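Protein Ta0487 (Thermoplasma acidophilum, PDB 3KBQ) is of unknown function but belongs to the CinA family, and this part of it is a probable molybdopterin-binding domain. Local coordinates at residues W54-A59 against V66-G71; R93-A98 against C125-N130; K104-A109 against P113-M118; I148-V153 against A159-M164. One frame throughout, in Å; residues are numbered along the deposited sequence.

Interaction 1: W54-A59 against V66-G71; sequences WAFRVA and VVSSGG
The phenyl ring of Phe-56 reaches from its helix over strand 66-69 and overlaps two of that strand's residues at once. At the far end of the ring, CZ comes within 3.4 Å of Ser-68 OG, which lies at the ring edge and near its plane, and stands 3.7 Å from Ser-68 CB. Closer to the helix, CD1 of the same ring is 4.0 Å from Val-66 CG1, a methyl that approaches obliquely. The ring can span both residues because its CG lies anti to the carbonyl carbon and beside the backbone N (chi1 -83°), which carries the phenyl group out from the helix and along the strand. Ala-59, one helical turn further on, supplies the close-packed part of the interface: its CB sits equally near the two branches of Val-66, 3.7 Å from both CG1 and CG2. The small methyl lets helix and strand come together here, the CA atoms of Ala-59 and Val-66 being 6.4 Å apart. Replacing Phe-56 by an alanine would probably open a gap beside Ser-68 OG and leave Val-66 CG1 with Ala-59 as its main neighbour across this contact. No hydrogen bond joins the two segments; the docking is van der Waals packing, mostly apolar, with one serine hydroxyl at the ring edge. The helix, connection of a beta-alpha-beta crossover from strand 38-45 to strand 65-69, packs on one face of the sheet, nearly antiparallel to the latter (159°). Phe-56 also touches Ile-9 of strand 5-11 and Ile-149 of strand 145-150, and meets Phe-84 of helix 80-87 edge-to-face.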
# COMPACT_ATOMS: atom_id res chain seq x y z
N TRP B 54 -1.46 -10.00 8.36
CA TRP B 54 -0.15 -9.36 8.29
C TRP B 54 -0.27 -7.82 8.30
O TRP B 54 0.38 -7.17 9.09
CB TRP B 54 0.73 -9.90 7.12
CG TRP B 54 1.95 -9.07 6.91
CD1 TRP B 54 3.16 -9.12 7.63
CD2 TRP B 54 2.07 -7.97 6.00
NE1 TRP B 54 3.99 -8.12 7.17
CE2 TRP B 54 3.36 -7.41 6.18
CE3 TRP B 54 1.21 -7.41 5.04
CZ2 TRP B 54 3.82 -6.31 5.43
CZ3 TRP B 54 1.67 -6.32 4.27
CH2 TRP B 54 2.97 -5.79 4.48
N ALA B 55 -1.11 -7.28 7.43
CA ALA B 55 -1.22 -5.84 7.24
C ALA B 55 -1.74 -5.19 8.53
O ALA B 55 -1.16 -4.22 9.01
CB ALA B 55 -2.14 -5.53 6.05
N PHE B 56 -2.76 -5.77 9.15
CA PHE B 56 -3.30 -5.19 10.39
C PHE B 56 -2.24 -5.21 11.49
O PHE B 56 -2.10 -4.25 12.21
CB PHE B 56 -4.59 -5.91 10.89
CG PHE B 56 -5.86 -5.43 10.21
CD1 PHE B 56 -6.38 -4.16 10.47
CD2 PHE B 56 -6.55 -6.26 9.32
CE1 PHE B 56 -7.52 -3.71 9.84
CE2 PHE B 56 -7.72 -5.83 8.68
CZ PHE B 56 -8.22 -4.56 8.94
N ARG B 57 -1.53 -6.32 11.64
CA ARG B 57 -0.50 -6.40 12.68
C ARG B 57 0.64 -5.37 12.52
O ARG B 57 1.01 -4.67 13.46
CB ARG B 57 0.10 -7.82 12.74
CG ARG B 57 -0.90 -8.91 13.19
CD ARG B 57 -1.68 -8.44 14.42
NE ARG B 57 -0.79 -8.16 15.56
CZ ARG B 57 -0.64 -8.98 16.58
NH1 ARG B 57 -1.30 -10.13 16.57
NH2 ARG B 57 0.15 -8.65 17.62
N VAL B 58 1.21 -5.32 11.33
CA VAL B 58 2.17 -4.26 11.06
C VAL B 58 1.59 -2.84 11.25
O VAL B 58 2.24 -2.01 11.91
CB VAL B 58 2.83 -4.42 9.70
CG1 VAL B 58 3.92 -3.41 9.54
CG2 VAL B 58 3.50 -5.83 9.68
N ALA B 59 0.40 -2.58 10.70
CA ALA B 59 -0.20 -1.28 10.86
C ALA B 59 -0.30 -0.92 12.35
O ALA B 59 0.03 0.23 12.76
CB ALA B 59 -1.61 -1.20 10.13
N VAL B 66 -5.82 2.79 12.75
CA VAL B 66 -5.66 2.02 11.52
C VAL B 66 -6.99 2.03 10.80
O VAL B 66 -8.04 1.72 11.41
CB VAL B 66 -5.23 0.55 11.85
CG1 VAL B 66 -5.18 -0.32 10.60
CG2 VAL B 66 -3.82 0.56 12.53
N VAL B 67 -7.00 2.45 9.53
CA VAL B 67 -8.27 2.43 8.79
C VAL B 67 -8.11 1.54 7.58
O VAL B 67 -7.13 1.72 6.82
CB VAL B 67 -8.72 3.87 8.31
CG1 VAL B 67 -10.10 3.81 7.61
CG2 VAL B 67 -8.73 4.90 9.48
N SER B 68 -8.99 0.54 7.41
CA SER B 68 -8.95 -0.34 6.23
C SER B 68 -10.20 -0.13 5.37
O SER B 68 -11.26 0.27 5.87
CB SER B 68 -8.87 -1.84 6.58
OG SER B 68 -10.08 -2.29 7.20
N SER B 69 -10.08 -0.35 4.07
CA SER B 69 -11.28 -0.47 3.27
C SER B 69 -11.17 -1.65 2.32
O SER B 69 -10.07 -2.00 1.87
CB SER B 69 -11.58 0.80 2.47
OG SER B 69 -10.64 0.90 1.40
N GLY B 70 -12.33 -2.22 1.97
CA GLY B 70 -12.34 -3.34 1.08
C GLY B 70 -12.55 -4.67 1.79
O GLY B 70 -12.18 -4.83 2.94
N GLY B 71 -13.13 -5.63 1.09
CA GLY B 71 -13.25 -7.01 1.60
C GLY B 71 -14.35 -7.20 2.65
O GLY B 71 -14.28 -8.11 3.49

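Interaction 2: R93-A98 against C125-N130; sequences RIDEDA and CRPIEN
Asp-95 OD2 accepts the backbone N-H of Ala-98 in a short, nearly straight bond, 2.6 Å from N to OD2 with an angle of 176° at the hydrogen, and the same carboxylate rests against Pro-127 of strand 125-128. This is a classic N-cap: Asp-95 stands immediately before helix 96-106, and its side chain takes up an amide of the first turn that has no carbonyl of its own helix to bind. The amide meets OD2 on the anti side, 24° out of the carboxylate plane. With CG anti to the backbone N (chi1 173°), the carboxylate is placed at the helix start and against the proline ring. Its other oxygen, OD1, then lies 3.7 Å from Pro-127 CG and as far from CD of that ring. Carboxylate and pyrrolidine approach from opposite directions, and since a proline ring offers only C-H groups, the meeting is one of van der Waals packing. Without the carboxylate, as with an alanine here, the Ala-98 amide would probably lose its acceptor, and Pro-127 CG and CD a neighbour. A negative charge at this end of a helix is likely to be eased by the helix dipole. Beyond the two segments, Asp-95 and Pro-127 both touch Ile-121 of strand 120-121, and the proline also packs on Leu-138 of strand 137-142, so the capped helix start is set beside the edge strand of the large sheet. The apolar part of the contact is completed by Ala-98 CB, 4.2 Å from Pro-127 CG.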
# COMPACT_ATOMS: atom_id res chain seq x y z
N ARG B 93 -18.32 -14.27 16.24
CA ARG B 93 -19.64 -14.67 16.67
C ARG B 93 -20.65 -13.73 16.02
O ARG B 93 -20.35 -12.55 15.79
CB ARG B 93 -19.78 -14.61 18.21
CG ARG B 93 -20.04 -13.21 18.75
CD ARG B 93 -20.00 -13.14 20.28
NE ARG B 93 -20.87 -14.14 20.91
CZ ARG B 93 -22.13 -13.93 21.31
NH1 ARG B 93 -22.70 -12.73 21.17
NH2 ARG B 93 -22.82 -14.92 21.87
N ILE B 94 -21.83 -14.27 15.73
CA ILE B 94 -22.96 -13.49 15.26
C ILE B 94 -23.22 -12.36 16.26
O ILE B 94 -23.31 -12.61 17.47
CB ILE B 94 -24.24 -14.35 15.05
CG1 ILE B 94 -24.06 -15.34 13.88
CG2 ILE B 94 -25.49 -13.47 14.80
CD1 ILE B 94 -25.17 -16.46 13.80
N ASP B 95 -23.26 -11.13 15.75
CA ASP B 95 -23.80 -9.98 16.45
C ASP B 95 -25.26 -9.84 16.05
O ASP B 95 -25.58 -9.61 14.87
CB ASP B 95 -22.99 -8.72 16.08
CG ASP B 95 -23.60 -7.42 16.64
OD1 ASP B 95 -22.91 -6.78 17.44
OD2 ASP B 95 -24.73 -7.03 16.29
N GLU B 96 -26.16 -9.97 17.03
CA GLU B 96 -27.60 -9.99 16.77
C GLU B 96 -28.17 -8.65 16.21
O GLU B 96 -29.06 -8.66 15.33
CB GLU B 96 -28.38 -10.47 18.01
CG GLU B 96 -28.04 -11.90 18.52
CD GLU B 96 -28.37 -13.05 17.52
OE1 GLU B 96 -29.13 -12.85 16.53
OE2 GLU B 96 -27.87 -14.18 17.73
N ASP B 97 -27.62 -7.50 16.66
CA ASP B 97 -28.05 -6.18 16.12
C ASP B 97 -27.65 -6.13 14.65
O ASP B 97 -28.49 -5.82 13.79
CB ASP B 97 -27.36 -4.98 16.81
CG ASP B 97 -27.45 -5.00 18.35
OD1 ASP B 97 -28.26 -5.76 18.94
OD2 ASP B 97 -26.69 -4.20 18.96
N ALA B 98 -26.38 -6.45 14.39
CA ALA B 98 -25.84 -6.48 13.03
C ALA B 98 -26.75 -7.36 12.15
O ALA B 98 -27.22 -6.93 11.08
CB ALA B 98 -24.40 -7.02 13.03
N CYS B 125 -14.89 -5.61 18.44
CA CYS B 125 -15.47 -4.67 17.47
C CYS B 125 -16.93 -4.39 17.76
O CYS B 125 -17.60 -5.25 18.32
CB CYS B 125 -15.35 -5.23 16.06
SG CYS B 125 -13.62 -5.49 15.56
N ARG B 126 -17.38 -3.20 17.38
CA ARG B 126 -18.79 -2.85 17.29
C ARG B 126 -19.16 -2.57 15.83
O ARG B 126 -18.37 -1.92 15.11
CB ARG B 126 -19.04 -1.56 18.06
CG ARG B 126 -19.13 -1.70 19.55
CD ARG B 126 -19.63 -0.39 20.16
NE ARG B 126 -18.61 0.66 20.15
CZ ARG B 126 -18.67 1.79 19.44
NH1 ARG B 126 -19.73 2.05 18.68
NH2 ARG B 126 -17.68 2.67 19.51
N PRO B 127 -20.37 -2.98 15.39
CA PRO B 127 -20.71 -2.64 14.01
C PRO B 127 -21.10 -1.17 13.87
O PRO B 127 -21.59 -0.60 14.83
CB PRO B 127 -21.91 -3.55 13.71
CG PRO B 127 -22.55 -3.92 15.09
CD PRO B 127 -21.51 -3.55 16.15
N ILE B 128 -20.85 -0.58 12.70
CA ILE B 128 -21.34 0.75 12.36
C ILE B 128 -22.33 0.62 11.20
O ILE B 128 -22.02 -0.01 10.16
CB ILE B 128 -20.25 1.71 11.80
CG1 ILE B 128 -18.88 1.52 12.49
CG2 ILE B 128 -20.80 3.14 11.86
CD1 ILE B 128 -17.64 1.93 11.62
N GLU B 129 -23.48 1.27 11.35
CA GLU B 129 -24.56 1.18 10.38
C GLU B 129 -24.15 1.67 9.02
O GLU B 129 -23.49 2.70 8.91
CB GLU B 129 -25.75 2.01 10.86
CG GLU B 129 -27.01 1.66 10.08
CD GLU B 129 -27.83 2.88 9.68
OE1 GLU B 129 -28.89 2.72 9.00
OE2 GLU B 129 -27.42 4.01 10.04
N ASN B 130 -24.51 0.93 8.00
CA ASN B 130 -24.20 1.33 6.65
C ASN B 130 -25.49 1.78 5.97
O ASN B 130 -26.21 0.95 5.45
CB ASN B 130 -23.57 0.16 5.89
CG ASN B 130 -23.09 0.52 4.50
OD1 ASN B 130 -23.37 1.61 3.95
ND2 ASN B 130 -22.37 -0.41 3.90

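Interaction 3: K104-A109 against P113-M118; sequences KKYGQA and PQRLKM
Arg-115 runs from its helix across the face of the Tyr-106 ring. From CB the chain leaves the helix, and CG, beside the backbone N (chi1 -81°), lies 3.7 Å from Tyr-106 OH. The chain then continues extended to NE. CD sits over the ring face, 3.7 Å from the centroid of the Tyr-106 ring and 23° off the normal, a CH-pi contact. NE follows at 3.4 Å from Tyr-106 CE1, and the guanidinium carbon CZ is 3.7 Å from the same CE1. The guanidinium lies with one face over the rim of the ring, their planes 22° apart. NH1 is farther off, 4.1 Å from Tyr-106 CE1. Met-118 meets Tyr-106 differently, its CE lying 4.1 Å from CE2 at the ring edge and near the ring plane. Face and edge of the tyrosine are thus packed by different side chains. Gly-107 ends its helix in a Schellman motif, and the chain enters helix 113-116 after a short connection. The contact ties the C-terminal end of helix 96-106 to helix 113-116, with Pro-74 of a nearby loop touching all three side chains and Met-118 also packing on Ile-102 of the longer helix.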
# COMPACT_ATOMS: atom_id res chain seq x y z
N LYS B 104 -33.29 -6.71 7.68
CA LYS B 104 -34.13 -5.56 7.37
C LYS B 104 -33.75 -5.02 5.99
O LYS B 104 -34.62 -4.79 5.17
CB LYS B 104 -33.95 -4.49 8.44
CG LYS B 104 -35.24 -3.76 8.79
CD LYS B 104 -36.45 -4.73 8.81
CE LYS B 104 -37.64 -4.19 9.58
NZ LYS B 104 -37.95 -2.79 9.16
N LYS B 105 -32.46 -4.88 5.72
CA LYS B 105 -32.01 -4.37 4.42
C LYS B 105 -32.41 -5.25 3.26
O LYS B 105 -32.72 -4.77 2.16
CB LYS B 105 -30.50 -4.17 4.41
CG LYS B 105 -30.06 -2.88 5.08
CD LYS B 105 -28.56 -2.81 5.14
CE LYS B 105 -28.09 -1.47 5.70
NZ LYS B 105 -28.07 -0.38 4.64
N TYR B 106 -32.40 -6.56 3.48
CA TYR B 106 -32.70 -7.48 2.40
C TYR B 106 -34.18 -7.84 2.31
O TYR B 106 -34.57 -8.58 1.42
CB TYR B 106 -31.84 -8.75 2.52
CG TYR B 106 -30.44 -8.61 1.97
CD1 TYR B 106 -30.21 -8.68 0.60
CD2 TYR B 106 -29.35 -8.41 2.82
CE1 TYR B 106 -28.92 -8.55 0.08
CE2 TYR B 106 -28.04 -8.27 2.31
CZ TYR B 106 -27.85 -8.35 0.94
OH TYR B 106 -26.60 -8.24 0.41
N GLY B 107 -34.98 -7.33 3.25
CA GLY B 107 -36.40 -7.67 3.35
C GLY B 107 -36.67 -9.16 3.29
O GLY B 107 -37.67 -9.61 2.70
N GLN B 108 -35.80 -9.94 3.93
CA GLN B 108 -35.84 -11.40 3.82
C GLN B 108 -35.32 -12.03 5.14
O GLN B 108 -34.29 -11.60 5.69
CB GLN B 108 -35.03 -11.85 2.59
CG GLN B 108 -34.69 -13.34 2.47
CD GLN B 108 -35.88 -14.23 2.13
OE1 GLN B 108 -36.20 -14.44 0.96
NE2 GLN B 108 -36.52 -14.78 3.16
N ALA B 109 -36.07 -13.03 5.64
CA ALA B 109 -35.69 -13.78 6.86
C ALA B 109 -34.53 -14.77 6.62
O ALA B 109 -33.79 -15.09 7.55
CB ALA B 109 -36.91 -14.49 7.45
N PRO B 113 -25.56 -17.92 3.00
CA PRO B 113 -24.37 -17.98 3.87
C PRO B 113 -23.43 -16.76 3.78
O PRO B 113 -22.96 -16.23 4.81
CB PRO B 113 -23.66 -19.24 3.36
CG PRO B 113 -24.77 -20.13 2.95
CD PRO B 113 -25.80 -19.21 2.32
N GLN B 114 -23.10 -16.35 2.55
CA GLN B 114 -22.20 -15.21 2.33
C GLN B 114 -22.80 -13.91 2.85
O GLN B 114 -22.07 -12.99 3.19
CB GLN B 114 -21.93 -14.99 0.84
CG GLN B 114 -21.41 -16.11 0.08
CD GLN B 114 -22.52 -16.90 -0.56
OE1 GLN B 114 -23.46 -17.34 0.12
NE2 GLN B 114 -22.40 -17.12 -1.87
N ARG B 115 -24.12 -13.82 2.87
CA ARG B 115 -24.79 -12.65 3.44
C ARG B 115 -24.86 -12.68 4.97
O ARG B 115 -24.50 -11.66 5.63
CB ARG B 115 -26.19 -12.45 2.85
CG ARG B 115 -26.17 -11.74 1.49
CD ARG B 115 -27.55 -11.72 0.81
NE ARG B 115 -27.41 -11.48 -0.63
CZ ARG B 115 -28.33 -11.82 -1.54
NH1 ARG B 115 -29.45 -12.44 -1.16
NH2 ARG B 115 -28.12 -11.56 -2.82
N LEU B 116 -25.34 -13.82 5.52
CA LEU B 116 -25.35 -14.05 6.94
C LEU B 116 -24.00 -13.73 7.55
O LEU B 116 -23.96 -13.05 8.58
CB LEU B 116 -25.69 -15.50 7.27
CG LEU B 116 -25.66 -15.94 8.75
CD1 LEU B 116 -26.71 -15.15 9.57
CD2 LEU B 116 -25.95 -17.45 8.88
N LYS B 117 -22.91 -14.19 6.91
CA LYS B 117 -21.56 -14.05 7.51
C LYS B 117 -21.18 -12.59 7.74
O LYS B 117 -20.29 -12.32 8.56
CB LYS B 117 -20.48 -14.87 6.78
CG LYS B 117 -19.93 -14.26 5.50
CD LYS B 117 -18.64 -13.45 5.76
CE LYS B 117 -18.53 -12.17 4.86
NZ LYS B 117 -19.24 -12.24 3.54
N MET B 118 -21.86 -11.65 7.07
CA MET B 118 -21.59 -10.22 7.33
C MET B 118 -21.94 -9.77 8.75
O MET B 118 -21.48 -8.71 9.18
CB MET B 118 -22.27 -9.26 6.31
CG MET B 118 -21.73 -9.28 4.88
SD MET B 118 -22.65 -8.19 3.74
CE MET B 118 -24.38 -8.51 4.13

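Interaction 4: I148-V153 against A159-M164; sequences IILPGV and ALLKAM
Leu-150 sets both its methyls against the helix, each on a different leucine. In Leu-150, chi1 -58° carries CG off the strand, and chi2 175° turns the fork so that one methyl faces each partner: CD2 lies 3.9 Å from Leu-160 CB and CD1 lies 4.0 Å from Leu-161 CB. Leu-150 and Leu-160 lie alongside each other, pointing opposite ways, whereas Leu-150 stands roughly square to Leu-161. The two helix leucines differ in their first torsion. Leu-160 turns CG beside the backbone N, and its side chain lies roughly perpendicular to that of Pro-151; CD1 is 3.4 Å from Pro-151 CD, tighter than ordinary van der Waals contact. Leu-161 instead has CG anti to the backbone N (chi1 -170°), and its CD1 adds a looser touch, 4.1 Å from Leu-150 CD1, while the same side chain packs on Phe-27 and Phe-31 of helix 23-34. Met-164 is bent at both chi2 and chi3, folding its tip back so that CE reaches 3.7 Å from Ile-148 CD1, with Met-164 CG 3.9 Å from that methyl too. No hydrogen bond crosses between the segments; all six touching residues are buried, and the fit depends on how apolar branches are turned. Strand 145-150 runs straight into helix 154-163 through a short turn at Pro-151 and Gly-152, and the helix folds back over the strand it has just left. Such a strand-turn-helix unit, packed on one face of a mixed sheet beside helix 23-34, is a building block of the alpha/beta sandwich expected of a molybdopterin-binding domain.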
# COMPACT_ATOMS: atom_id res chain seq x y z
N ILE B 148 -10.66 1.00 12.34
CA ILE B 148 -11.92 1.25 11.62
C ILE B 148 -11.89 0.41 10.34
O ILE B 148 -10.97 0.57 9.51
CB ILE B 148 -12.04 2.74 11.23
CG1 ILE B 148 -12.03 3.64 12.48
CG2 ILE B 148 -13.30 3.00 10.40
CD1 ILE B 148 -13.39 3.90 13.02
N ILE B 149 -12.87 -0.46 10.15
CA ILE B 149 -12.86 -1.41 9.03
C ILE B 149 -14.07 -1.05 8.17
O ILE B 149 -15.21 -1.09 8.68
CB ILE B 149 -12.89 -2.87 9.56
CG1 ILE B 149 -11.63 -3.16 10.39
CG2 ILE B 149 -13.06 -3.93 8.40
CD1 ILE B 149 -11.73 -4.53 11.15
N LEU B 150 -13.82 -0.66 6.91
CA LEU B 150 -14.84 -0.04 6.04
C LEU B 150 -15.04 -0.86 4.78
O LEU B 150 -14.13 -1.61 4.40
CB LEU B 150 -14.40 1.37 5.66
CG LEU B 150 -14.14 2.35 6.82
CD1 LEU B 150 -13.60 3.70 6.33
CD2 LEU B 150 -15.45 2.48 7.55
N PRO B 151 -16.22 -0.75 4.14
CA PRO B 151 -16.47 -1.36 2.81
C PRO B 151 -15.59 -0.71 1.78
O PRO B 151 -15.09 0.41 1.98
CB PRO B 151 -17.91 -0.96 2.48
CG PRO B 151 -18.56 -0.65 3.82
CD PRO B 151 -17.43 -0.13 4.70
N GLY B 152 -15.41 -1.40 0.66
CA GLY B 152 -14.51 -0.87 -0.39
C GLY B 152 -15.28 -0.01 -1.39
O GLY B 152 -14.69 0.72 -2.18
N VAL B 153 -16.59 -0.11 -1.39
CA VAL B 153 -17.41 0.78 -2.25
C VAL B 153 -17.24 2.26 -1.80
O VAL B 153 -17.64 2.59 -0.68
CB VAL B 153 -18.88 0.37 -2.21
CG1 VAL B 153 -19.78 1.41 -2.99
CG2 VAL B 153 -19.02 -1.05 -2.82
N ALA B 159 -19.13 7.63 3.36
CA ALA B 159 -20.25 7.88 4.24
C ALA B 159 -19.94 7.42 5.67
O ALA B 159 -20.14 8.16 6.61
CB ALA B 159 -21.51 7.22 3.73
N LEU B 160 -19.44 6.21 5.82
CA LEU B 160 -19.16 5.66 7.16
C LEU B 160 -17.98 6.37 7.86
O LEU B 160 -18.00 6.62 9.07
CB LEU B 160 -18.89 4.17 7.04
CG LEU B 160 -20.08 3.19 6.90
CD1 LEU B 160 -19.60 1.96 6.23
CD2 LEU B 160 -20.59 2.78 8.22
N LEU B 161 -16.95 6.70 7.09
CA LEU B 161 -15.80 7.39 7.65
C LEU B 161 -16.23 8.74 8.21
O LEU B 161 -15.86 9.10 9.36
CB LEU B 161 -14.65 7.50 6.61
CG LEU B 161 -13.33 8.01 7.16
CD1 LEU B 161 -12.91 7.17 8.35
CD2 LEU B 161 -12.22 7.98 6.03
N LYS B 162 -17.04 9.46 7.44
CA LYS B 162 -17.65 10.71 7.91
C LYS B 162 -18.54 10.58 9.15
O LYS B 162 -18.45 11.41 10.05
CB LYS B 162 -18.30 11.49 6.75
CG LYS B 162 -17.21 12.27 5.99
CD LYS B 162 -17.64 12.98 4.71
CE LYS B 162 -17.50 12.07 3.50
NZ LYS B 162 -18.75 11.28 3.33
N ALA B 163 -19.35 9.54 9.23
CA ALA B 163 -20.14 9.22 10.42
C ALA B 163 -19.30 8.88 11.68
O ALA B 163 -19.79 8.97 12.81
CB ALA B 163 -21.10 8.09 10.12
N MET B 164 -18.05 8.45 11.47
CA MET B 164 -17.10 8.07 12.54
C MET B 164 -16.20 9.23 12.98
O MET B 164 -15.30 9.03 13.80
CB MET B 164 -16.17 6.94 12.06
CG MET B 164 -16.82 5.55 11.99
SD MET B 164 -17.74 5.23 13.53
CE MET B 164 -16.37 5.25 14.69

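In the fold
Going from the N terminus, interaction 1 closes first, folding helix 49-62 onto the strand that follows it. Interaction 2 then closes a longer loop, bringing the start of helix 96-106 to the edge strand 125-128, and interaction 3 is nested within that loop, joining the far end of the same helix to helix 113-116; Lys-105 NZ there approaches Asn-130 O of interaction 2. Interaction 4 closes last, in series with the others. The large sheet joins interactions 1, 2 and 4: strands 65-69 and 145-150 are neighbours, with backbone bonds between Val-66, Ser-68 and Ile-148, and Ile-128 packs on Leu-160 and Met-164. Interaction 3 lies about 25 Å from interaction 1, centre to centre.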